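Local coordinates for freshwater cyanophage protein (Microcystis phage Mic1, PDB 6L2W) that is of unknown function but adopts a novel fold, pairs with a second copy of itself, and is probably a structural protein of the cyanophage, at residues A20-L25 against D40-L45; N26-V31 against C56-K61; G63-G68 against E108-K113; F73-S78 against H84-S89. All blocks are in the same frame, centred on the assembly; numbering follows the deposited sequence.

Contact 1. Residues A20-L25 against D40-L45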
# COMPACT_ATOMS: atom_id res chain seq x y z
N ALA B 20 4.13 10.05 4.02
CA ALA B 20 2.85 9.37 3.81
C ALA B 20 1.78 9.86 4.80
O ALA B 20 2.04 10.66 5.66
CB ALA B 20 3.04 7.88 3.90
N GLY B 21 0.56 9.33 4.62
CA GLY B 21 -0.62 9.70 5.37
C GLY B 21 -1.89 9.43 4.57
O GLY B 21 -1.87 8.68 3.61
N VAL B 22 -2.99 10.08 4.97
CA VAL B 22 -4.33 9.81 4.49
C VAL B 22 -4.91 11.14 3.99
O VAL B 22 -4.61 12.21 4.53
CB VAL B 22 -5.19 9.21 5.61
CG1 VAL B 22 -6.66 9.13 5.24
CG2 VAL B 22 -4.68 7.84 6.03
N ILE B 23 -5.66 11.10 2.91
CA ILE B 23 -6.37 12.30 2.49
C ILE B 23 -7.81 12.15 2.99
O ILE B 23 -8.44 11.14 2.71
CB ILE B 23 -6.30 12.53 0.97
CG1 ILE B 23 -4.86 12.69 0.49
CG2 ILE B 23 -7.12 13.75 0.57
CD1 ILE B 23 -4.67 12.37 -0.97
N ASP B 24 -8.29 13.09 3.79
CA ASP B 24 -9.67 12.93 4.29
C ASP B 24 -10.61 13.07 3.10
O ASP B 24 -10.56 14.07 2.42
CB ASP B 24 -10.00 13.93 5.40
CG ASP B 24 -11.43 13.78 5.89
OD1 ASP B 24 -12.37 14.14 5.12
OD2 ASP B 24 -11.60 13.24 7.02
N LEU B 25 -11.47 12.09 2.86
CA LEU B 25 -12.30 12.11 1.67
C LEU B 25 -13.49 13.08 1.81
O LEU B 25 -14.20 13.28 0.82
CB LEU B 25 -12.78 10.69 1.38
CG LEU B 25 -11.84 9.90 0.45
CD1 LEU B 25 -12.27 8.45 0.33
CD2 LEU B 25 -11.77 10.56 -0.92
N ASP B 40 -4.65 2.43 11.45
CA ASP B 40 -5.43 1.47 10.72
C ASP B 40 -6.92 1.83 10.78
O ASP B 40 -7.69 1.31 9.97
CB ASP B 40 -5.15 0.04 11.21
CG ASP B 40 -3.82 -0.52 10.72
OD1 ASP B 40 -3.53 -0.42 9.49
OD2 ASP B 40 -3.07 -1.07 11.56
N ASN B 41 -7.30 2.70 11.72
CA ASN B 41 -8.71 3.05 11.96
C ASN B 41 -9.01 4.47 11.50
O ASN B 41 -10.11 4.96 11.73
CB ASN B 41 -9.04 2.94 13.45
CG ASN B 41 -9.17 1.50 13.87
OD1 ASN B 41 -9.83 0.73 13.19
ND2 ASN B 41 -8.49 1.11 14.93
N PHE B 42 -8.05 5.13 10.86
CA PHE B 42 -8.15 6.55 10.63
C PHE B 42 -8.51 6.83 9.17
O PHE B 42 -7.95 6.24 8.27
CB PHE B 42 -6.85 7.23 11.03
CG PHE B 42 -6.85 8.70 10.76
CD1 PHE B 42 -6.60 9.19 9.49
CD2 PHE B 42 -7.18 9.60 11.76
CE1 PHE B 42 -6.65 10.55 9.23
CE2 PHE B 42 -7.23 10.96 11.50
CZ PHE B 42 -6.97 11.43 10.23
N GLY B 43 -9.44 7.74 8.95
CA GLY B 43 -9.64 8.35 7.64
C GLY B 43 -10.58 7.56 6.74
O GLY B 43 -10.72 7.89 5.57
N TRP B 44 -11.19 6.51 7.24
CA TRP B 44 -12.15 5.75 6.44
C TRP B 44 -13.42 6.57 6.25
O TRP B 44 -13.79 7.39 7.11
CB TRP B 44 -12.46 4.42 7.12
CG TRP B 44 -11.27 3.51 7.18
CD1 TRP B 44 -10.36 3.41 8.20
CD2 TRP B 44 -10.81 2.61 6.15
NE1 TRP B 44 -9.40 2.49 7.90
CE2 TRP B 44 -9.66 1.96 6.66
CE3 TRP B 44 -11.29 2.24 4.89
CZ2 TRP B 44 -8.96 1.00 5.92
CZ3 TRP B 44 -10.61 1.27 4.18
CH2 TRP B 44 -9.46 0.67 4.68
N LEU B 45 -14.05 6.34 5.11
CA LEU B 45 -15.33 6.94 4.75
C LEU B 45 -16.30 5.81 4.44
O LEU B 45 -15.94 4.90 3.70
CB LEU B 45 -15.15 7.84 3.52
CG LEU B 45 -16.44 8.33 2.86
CD1 LEU B 45 -17.14 9.37 3.72
CD2 LEU B 45 -16.15 8.89 1.47
O HOH W 1 -9.49 8.81 3.11
O HOH W 2 -12.36 10.40 7.60
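V22 meets F42 and G43 through different atoms. Its CB lies at the edge of the F42 ring, near the ring plane, 4.1 Å from F42 CE1. Its CG1, anti to the backbone N (chi1 171°), reaches over to the backbone and stops 3.9 Å from G43 CA. G43 has no side chain, so the V22 methyl packs directly on its backbone; its phi is positive (87°). Further along, L25 and L45 pack at about a right angle, with L25 CB 3.8 Å from L45 CD2.

Between these two apolar patches one water joins the backbones, donating to I23 O at 2.6 Å and to G43 O at 2.9 Å. A second links the D24 side chain, through OD2 at 3.0 Å, to W44 O, the latter bond weak.

The loop has its own brace. W44 NE1 donates to D40 O, which it approaches from above the carbonyl plane. R5 binds F42 O, and Y39 also packs on V22. At the start of the 40-45 segment, D40 forms a salt bridge with R74 of the second subunit. This is a water-bridged packing of a loop on the end of strand 17-23, within the antiparallel sheet of this fold.

Contact 2. Residues N26-V31 against C56-K61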
# COMPACT_ATOMS: atom_id res chain seq x y z
N ASN B 26 -13.72 13.69 2.98
CA ASN B 26 -14.74 14.76 3.12
C ASN B 26 -14.10 16.12 2.83
O ASN B 26 -14.50 16.81 1.91
CB ASN B 26 -15.39 14.80 4.51
CG ASN B 26 -16.27 13.60 4.78
OD1 ASN B 26 -16.09 12.90 5.77
ND2 ASN B 26 -17.22 13.36 3.90
N THR B 27 -13.10 16.48 3.63
CA THR B 27 -12.47 17.81 3.54
C THR B 27 -11.45 17.85 2.39
O THR B 27 -11.08 18.93 1.95
CB THR B 27 -11.82 18.25 4.86
OG1 THR B 27 -10.75 19.13 4.52
CG2 THR B 27 -11.24 17.13 5.70
N LYS B 28 -11.00 16.68 1.93
CA LYS B 28 -9.93 16.57 0.92
C LYS B 28 -8.63 17.18 1.46
O LYS B 28 -7.78 17.60 0.69
CB LYS B 28 -10.37 17.19 -0.41
CG LYS B 28 -11.06 16.24 -1.38
CD LYS B 28 -12.47 15.87 -1.02
CE LYS B 28 -13.16 15.10 -2.12
NZ LYS B 28 -14.50 14.64 -1.70
N CYS B 29 -8.45 17.17 2.78
CA CYS B 29 -7.21 17.66 3.38
C CYS B 29 -6.31 16.47 3.76
O CYS B 29 -6.76 15.53 4.43
CB CYS B 29 -7.48 18.54 4.60
SG CYS B 29 -7.34 20.32 4.26
N PRO B 30 -5.05 16.53 3.33
CA PRO B 30 -4.08 15.50 3.60
C PRO B 30 -3.69 15.50 5.09
O PRO B 30 -3.57 16.58 5.66
CB PRO B 30 -2.86 15.88 2.75
CG PRO B 30 -2.89 17.38 2.78
CD PRO B 30 -4.36 17.73 2.85
N VAL B 31 -3.51 14.32 5.68
CA VAL B 31 -3.08 14.25 7.06
C VAL B 31 -1.90 13.28 7.19
O VAL B 31 -2.04 12.07 7.00
CB VAL B 31 -4.21 13.81 8.01
CG1 VAL B 31 -3.73 13.84 9.46
CG2 VAL B 31 -5.47 14.65 7.83
N CYS B 56 -15.10 8.19 -6.74
CA CYS B 56 -14.37 7.75 -7.93
C CYS B 56 -13.89 8.93 -8.76
O CYS B 56 -12.84 8.86 -9.41
CB CYS B 56 -15.23 6.86 -8.82
SG CYS B 56 -15.45 5.21 -8.10
N GLU B 57 -14.66 10.00 -8.73
CA GLU B 57 -14.37 11.19 -9.54
C GLU B 57 -13.14 11.90 -8.96
O GLU B 57 -12.26 12.41 -9.69
CB GLU B 57 -15.59 12.11 -9.57
CG GLU B 57 -16.69 11.64 -10.51
CD GLU B 57 -17.85 12.60 -10.75
OE1 GLU B 57 -18.64 12.84 -9.80
OE2 GLU B 57 -17.98 13.10 -11.90
N TYR B 58 -13.07 11.94 -7.64
CA TYR B 58 -11.97 12.64 -7.04
C TYR B 58 -10.68 11.82 -7.24
O TYR B 58 -9.63 12.38 -7.55
CB TYR B 58 -12.30 12.98 -5.59
CG TYR B 58 -11.19 13.74 -4.91
CD1 TYR B 58 -10.92 15.05 -5.24
CD2 TYR B 58 -10.36 13.11 -4.01
CE1 TYR B 58 -9.87 15.74 -4.64
CE2 TYR B 58 -9.31 13.78 -3.40
CZ TYR B 58 -9.06 15.10 -3.72
OH TYR B 58 -8.02 15.75 -3.11
N CYS B 59 -10.79 10.49 -7.11
CA CYS B 59 -9.63 9.60 -7.30
C CYS B 59 -9.09 9.71 -8.74
O CYS B 59 -7.87 9.73 -8.95
CB CYS B 59 -9.99 8.15 -6.97
SG CYS B 59 -10.20 7.87 -5.19
N ALA B 60 -9.99 9.78 -9.71
CA ALA B 60 -9.60 9.98 -11.12
C ALA B 60 -8.83 11.30 -11.25
O ALA B 60 -7.82 11.32 -11.94
CB ALA B 60 -10.81 9.96 -12.03
N LYS B 61 -9.25 12.35 -10.57
CA LYS B 61 -8.53 13.65 -10.57
C LYS B 61 -7.09 13.46 -10.07
O LYS B 61 -6.18 14.17 -10.50
CB LYS B 61 -9.22 14.68 -9.68
CG LYS B 61 -9.35 16.08 -10.27
CD LYS B 61 -10.56 16.86 -9.77
CE LYS B 61 -11.88 16.32 -10.30
NZ LYS B 61 -13.01 17.26 -10.08
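The turn that leads from strand 17-23 into strand 30-32 meets helix 51-61 at the protein surface. One pair of side chains carries the contact, K28 from the turn and Y58 from the helix. The aliphatic part of K28 lies over one face of the Y58 ring. CG comes closest, 3.3 Å from Y58 CZ. It sits 3.6 Å from the ring centroid and 24° off the ring normal, which makes a CH-pi contact. CE touches the same ring nearer its root, 3.7 Å from Y58 CG. CB lies beyond the outer end of the ring, 3.9 Å from Y58 OH. The two side chains run antiparallel, the lysine passing from the hydroxyl end of the ring toward Y58 CB.

The bend at chi2 of K28 (74°) turns the chain beyond CG back along the ring, so that CE also touches it. K28 itself has positive phi (62°), in the turn that joins two neighbouring antiparallel strands of the sheet. D24 OD1 accepts from the backbone N of both N26 and T27 and so braces the start of this turn.

The ammonium group is directed to another partner. K28 NZ donates to L25 O, back across the turn. Its cation-pi distance to the Y58 centroid is long, 5.1 Å, so any attraction there is weak. Y58 also touches L6 of strand 2-12.

Contact 3. Residues G63-G68 against E108-K113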
# COMPACT_ATOMS: atom_id res chain seq x y z
N GLY B 63 -5.45 10.73 -10.63
CA GLY B 63 -4.78 9.80 -11.56
C GLY B 63 -4.89 8.35 -11.11
O GLY B 63 -4.13 7.49 -11.53
N ILE B 64 -5.87 8.05 -10.29
CA ILE B 64 -6.09 6.70 -9.86
C ILE B 64 -6.93 5.99 -10.93
O ILE B 64 -7.94 6.51 -11.39
CB ILE B 64 -6.76 6.68 -8.47
CG1 ILE B 64 -5.76 7.09 -7.39
CG2 ILE B 64 -7.39 5.33 -8.18
CD1 ILE B 64 -6.40 7.41 -6.04
N GLU B 65 -6.48 4.80 -11.27
CA GLU B 65 -7.00 4.09 -12.41
C GLU B 65 -7.49 2.71 -11.98
O GLU B 65 -7.06 2.14 -10.98
CB GLU B 65 -5.90 3.93 -13.47
CG GLU B 65 -5.50 5.20 -14.21
CD GLU B 65 -4.26 5.02 -15.07
OE1 GLU B 65 -4.23 4.06 -15.87
OE2 GLU B 65 -3.30 5.79 -14.91
N ALA B 66 -8.40 2.17 -12.78
CA ALA B 66 -8.91 0.85 -12.62
C ALA B 66 -7.74 -0.12 -12.41
O ALA B 66 -6.66 0.09 -12.92
CB ALA B 66 -9.72 0.53 -13.85
N ASN B 67 -7.97 -1.19 -11.64
CA ASN B 67 -6.87 -2.02 -11.16
C ASN B 67 -6.73 -3.31 -11.98
O ASN B 67 -5.78 -4.03 -11.75
CB ASN B 67 -6.96 -2.31 -9.65
CG ASN B 67 -8.16 -3.13 -9.20
OD1 ASN B 67 -8.78 -3.85 -9.98
ND2 ASN B 67 -8.46 -3.04 -7.92
N GLY B 68 -7.65 -3.60 -12.90
CA GLY B 68 -7.55 -4.77 -13.80
C GLY B 68 -7.90 -6.09 -13.12
O GLY B 68 -7.79 -7.15 -13.75
N GLU B 108 -14.30 4.45 -16.97
CA GLU B 108 -15.13 5.43 -17.69
C GLU B 108 -14.50 6.82 -17.54
O GLU B 108 -14.40 7.60 -18.50
CB GLU B 108 -16.56 5.51 -17.13
CG GLU B 108 -17.42 4.30 -17.43
CD GLU B 108 -18.81 4.32 -16.80
OE1 GLU B 108 -18.96 4.74 -15.61
OE2 GLU B 108 -19.76 3.90 -17.50
N LEU B 109 -14.10 7.14 -16.32
CA LEU B 109 -13.57 8.46 -16.06
C LEU B 109 -12.26 8.64 -16.82
O LEU B 109 -12.03 9.72 -17.35
CB LEU B 109 -13.40 8.65 -14.56
CG LEU B 109 -14.71 8.81 -13.80
CD1 LEU B 109 -14.46 8.67 -12.30
CD2 LEU B 109 -15.39 10.15 -14.13
N GLU B 110 -11.45 7.58 -16.92
CA GLU B 110 -10.19 7.69 -17.65
C GLU B 110 -10.47 7.98 -19.13
O GLU B 110 -9.72 8.71 -19.77
CB GLU B 110 -9.35 6.42 -17.49
CG GLU B 110 -8.13 6.38 -18.40
CD GLU B 110 -7.33 5.09 -18.37
OE1 GLU B 110 -7.53 4.26 -17.44
OE2 GLU B 110 -6.50 4.90 -19.28
N LEU B 111 -11.50 7.37 -19.71
CA LEU B 111 -11.76 7.56 -21.14
C LEU B 111 -12.41 8.92 -21.41
O LEU B 111 -12.26 9.45 -22.51
CB LEU B 111 -12.66 6.44 -21.65
CG LEU B 111 -12.01 5.06 -21.66
CD1 LEU B 111 -13.04 4.00 -21.99
CD2 LEU B 111 -10.85 4.98 -22.64
N ILE B 112 -13.13 9.46 -20.45
CA ILE B 112 -13.66 10.81 -20.60
C ILE B 112 -12.48 11.79 -20.64
O ILE B 112 -12.48 12.67 -21.50
CB ILE B 112 -14.69 11.15 -19.51
CG1 ILE B 112 -15.97 10.33 -19.69
CG2 ILE B 112 -14.99 12.65 -19.49
CD1 ILE B 112 -16.86 10.34 -18.47
N LYS B 113 -11.47 11.63 -19.78
CA LYS B 113 -10.28 12.52 -19.85
C LYS B 113 -9.61 12.41 -21.23
O LYS B 113 -9.36 13.44 -21.87
CB LYS B 113 -9.29 12.20 -18.73
CG LYS B 113 -9.71 12.70 -17.36
CD LYS B 113 -9.22 11.85 -16.20
CE LYS B 113 -7.74 12.01 -15.93
NZ LYS B 113 -7.40 11.70 -14.52
O HOH W 3 -8.86 3.55 -15.15
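E65 and E110 bring their carboxylates together where the loop after helix 51-61 passes helix 96-115. From CB, the E65 chain leaves with CG anti to the carbonyl carbon (chi1 -71°) and stays extended beyond it. CG is the first atom to meet the helix, 3.9 Å from E110 OE1. CD follows at 4.1 Å from E110 OE1. At the tip, E65 OE1 lies 3.7 Å from E110 OE1. The side chains cross at a slant, with their carboxylate planes 67° apart. If both groups are ionised, their charges should repel, and the proximity may raise the pKa of one of them.

A water bridges loop and helix beside this pair. It accepts from A66 N at 2.8 Å and donates to E110 OE1 at 2.7 Å. The loop backbone is thus tied to the helix through the same oxygen that faces E65.

The loop begins with a Schellman motif. G63 is the first residue to leave the helix, with positive phi (91°) and two bonds back into the last turn. K113 extends toward this helix end, and its NZ lies 4.4 Å from G63 CA. The buried I64 points away from segment 108-113 and packs on C59 and W76. N67 OD1 is hydrogen-bonded to N103 ND2 of helix 96-115. F11 of the second subunit packs on E65.

Contact 4. Residues F73-S78 against H84-S89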
# COMPACT_ATOMS: atom_id res chain seq x y z
N PHE B 73 -9.09 -7.98 -5.62
CA PHE B 73 -7.99 -7.04 -5.30
C PHE B 73 -8.68 -5.71 -5.01
O PHE B 73 -9.33 -5.20 -5.90
CB PHE B 73 -6.96 -7.01 -6.42
CG PHE B 73 -5.72 -6.21 -6.14
CD1 PHE B 73 -4.70 -6.72 -5.36
CD2 PHE B 73 -5.54 -4.96 -6.69
CE1 PHE B 73 -3.55 -6.00 -5.12
CE2 PHE B 73 -4.39 -4.23 -6.44
CZ PHE B 73 -3.40 -4.75 -5.66
N ARG B 74 -8.54 -5.19 -3.81
CA ARG B 74 -9.30 -4.01 -3.36
C ARG B 74 -8.42 -2.77 -3.26
O ARG B 74 -8.66 -1.96 -2.38
CB ARG B 74 -9.91 -4.33 -2.00
CG ARG B 74 -8.89 -4.70 -0.93
CD ARG B 74 -9.60 -5.20 0.30
NE ARG B 74 -8.70 -5.51 1.38
CZ ARG B 74 -8.30 -4.64 2.27
NH1 ARG B 74 -8.87 -3.46 2.36
NH2 ARG B 74 -7.32 -4.94 3.09
N TYR B 75 -7.49 -2.61 -4.16
CA TYR B 75 -6.61 -1.46 -4.15
C TYR B 75 -6.52 -0.87 -5.56
O TYR B 75 -6.46 -1.59 -6.53
CB TYR B 75 -5.19 -1.84 -3.70
CG TYR B 75 -5.14 -2.61 -2.40
CD1 TYR B 75 -5.24 -3.99 -2.37
CD2 TYR B 75 -5.05 -1.95 -1.19
CE1 TYR B 75 -5.20 -4.70 -1.18
CE2 TYR B 75 -5.01 -2.65 0.01
CZ TYR B 75 -5.07 -4.02 0.02
OH TYR B 75 -5.05 -4.71 1.21
N TRP B 76 -6.47 0.45 -5.60
CA TRP B 76 -6.30 1.20 -6.83
C TRP B 76 -5.20 2.24 -6.63
O TRP B 76 -5.33 3.09 -5.78
CB TRP B 76 -7.61 1.89 -7.22
CG TRP B 76 -8.74 0.95 -7.50
CD1 TRP B 76 -9.19 0.52 -8.71
CD2 TRP B 76 -9.57 0.30 -6.52
NE1 TRP B 76 -10.24 -0.36 -8.56
CE2 TRP B 76 -10.50 -0.50 -7.23
CE3 TRP B 76 -9.61 0.31 -5.12
CZ2 TRP B 76 -11.47 -1.26 -6.59
CZ3 TRP B 76 -10.57 -0.46 -4.49
CH2 TRP B 76 -11.48 -1.24 -5.21
N TYR B 77 -4.20 2.20 -7.49
CA TYR B 77 -3.05 3.06 -7.42
C TYR B 77 -3.12 4.16 -8.48
O TYR B 77 -3.67 3.98 -9.56
CB TYR B 77 -1.78 2.23 -7.56
CG TYR B 77 -1.39 1.55 -6.27
CD1 TYR B 77 -1.86 0.28 -5.96
CD2 TYR B 77 -0.60 2.19 -5.35
CE1 TYR B 77 -1.52 -0.34 -4.77
CE2 TYR B 77 -0.23 1.58 -4.16
CZ TYR B 77 -0.71 0.32 -3.86
OH TYR B 77 -0.35 -0.26 -2.68
N SER B 78 -2.52 5.28 -8.17
CA SER B 78 -2.40 6.36 -9.16
C SER B 78 -1.25 6.02 -10.11
O SER B 78 -0.39 5.25 -9.72
CB SER B 78 -2.22 7.69 -8.51
OG SER B 78 -1.00 7.75 -7.82
N HIS B 84 -3.08 5.96 -3.27
CA HIS B 84 -3.89 4.83 -3.63
C HIS B 84 -5.18 4.83 -2.81
O HIS B 84 -5.26 5.48 -1.76
CB HIS B 84 -3.10 3.53 -3.50
CG HIS B 84 -3.05 2.98 -2.12
ND1 HIS B 84 -2.18 3.47 -1.19
CD2 HIS B 84 -3.73 1.96 -1.53
CE1 HIS B 84 -2.31 2.76 -0.07
NE2 HIS B 84 -3.26 1.84 -0.25
N LEU B 85 -6.16 4.13 -3.35
CA LEU B 85 -7.45 3.94 -2.71
C LEU B 85 -7.56 2.49 -2.22
O LEU B 85 -7.05 1.55 -2.83
CB LEU B 85 -8.55 4.26 -3.72
CG LEU B 85 -9.97 4.15 -3.19
CD1 LEU B 85 -10.30 5.34 -2.30
CD2 LEU B 85 -10.97 4.03 -4.32
N GLU B 86 -8.30 2.31 -1.14
CA GLU B 86 -8.47 1.00 -0.54
C GLU B 86 -9.94 0.79 -0.20
O GLU B 86 -10.54 1.64 0.39
CB GLU B 86 -7.63 0.87 0.73
CG GLU B 86 -7.66 -0.52 1.38
CD GLU B 86 -6.84 -0.66 2.66
OE1 GLU B 86 -6.06 0.29 3.00
OE2 GLU B 86 -7.01 -1.69 3.35
N LEU B 87 -10.50 -0.33 -0.58
CA LEU B 87 -11.87 -0.62 -0.18
C LEU B 87 -11.83 -1.70 0.91
O LEU B 87 -11.06 -2.65 0.74
CB LEU B 87 -12.63 -1.10 -1.42
CG LEU B 87 -13.94 -1.81 -1.16
CD1 LEU B 87 -15.05 -0.82 -0.88
CD2 LEU B 87 -14.30 -2.68 -2.34
N LYS B 88 -12.63 -1.57 1.98
CA LYS B 88 -12.81 -2.67 2.97
C LYS B 88 -14.29 -2.82 3.37
O LYS B 88 -15.10 -1.91 3.17
CB LYS B 88 -11.90 -2.48 4.19
CG LYS B 88 -12.38 -1.54 5.28
CD LYS B 88 -11.66 -1.81 6.60
CE LYS B 88 -11.43 -0.58 7.45
NZ LYS B 88 -12.46 -0.39 8.50
N SER B 89 -14.57 -4.01 3.85
CA SER B 89 -15.88 -4.44 4.39
C SER B 89 -15.59 -4.81 5.85
O SER B 89 -14.64 -5.57 6.07
CB SER B 89 -16.40 -5.62 3.61
OG SER B 89 -17.37 -6.35 4.33
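The packed part of this hairpin lies where W76 pairs with L85. W76 N donates to L85 O at 3.0 Å, and L85 N returns a bond to W76 O at 2.8 Å. The edge of the indole also meets L87, with W76 CZ3 3.8 Å from L87 CB. I99, I102 and L106 of helix 96-115 also pack on W76, and N103 accepts from its NE1.

Strands 75-77 and 83-89 form an antiparallel beta hairpin, and Y77 and H84 are a non-hydrogen-bonded pair in it. Their rings make an offset stack, centroids 4.7 Å apart and planes at 17°. H84 CB lies over the Y77 face, 3.4 Å from Y77 CD2. H9 holds H84 ND1, and Y77 of the second subunit packs against H84.

The R74 end is less buried and mainly polar. R74 NH1 gives a nearly straight bond (174°) to L87 O, in the guanidinium plane, though it stands above the L87 carbonyl plane. It also forms a salt bridge with E86 OE2 at 2.8 Å; the oxygen offers its anti lone pair and lies tilted from the guanidinium plane. Chi1 of 59° sets the extended R74 chain beside the L87 carbonyl. K88 leads away, toward W44.

How the contacts relate
Contact 1 opens on strand 17-23 and closes when the loop before strand 45-46 returns to it. Contact 2 opens within that span, on the turn into strand 30-32, and closes later on helix 51-61, so the two cross. They share a backbone ladder, with V31 N hydrogen-bonded to V22 O at 2.6 Å. Contact 3 starts just past that helix and closes on helix 96-115. The hairpin of contact 4 falls wholly within its span. N67 ties the two together, its ND2 hydrogen-bonded to Y75 O at 2.8 Å. W44 of contact 1 packs on K88 and E86 of contact 4. Together they tie sheet, both helices and connecting loops into one unit.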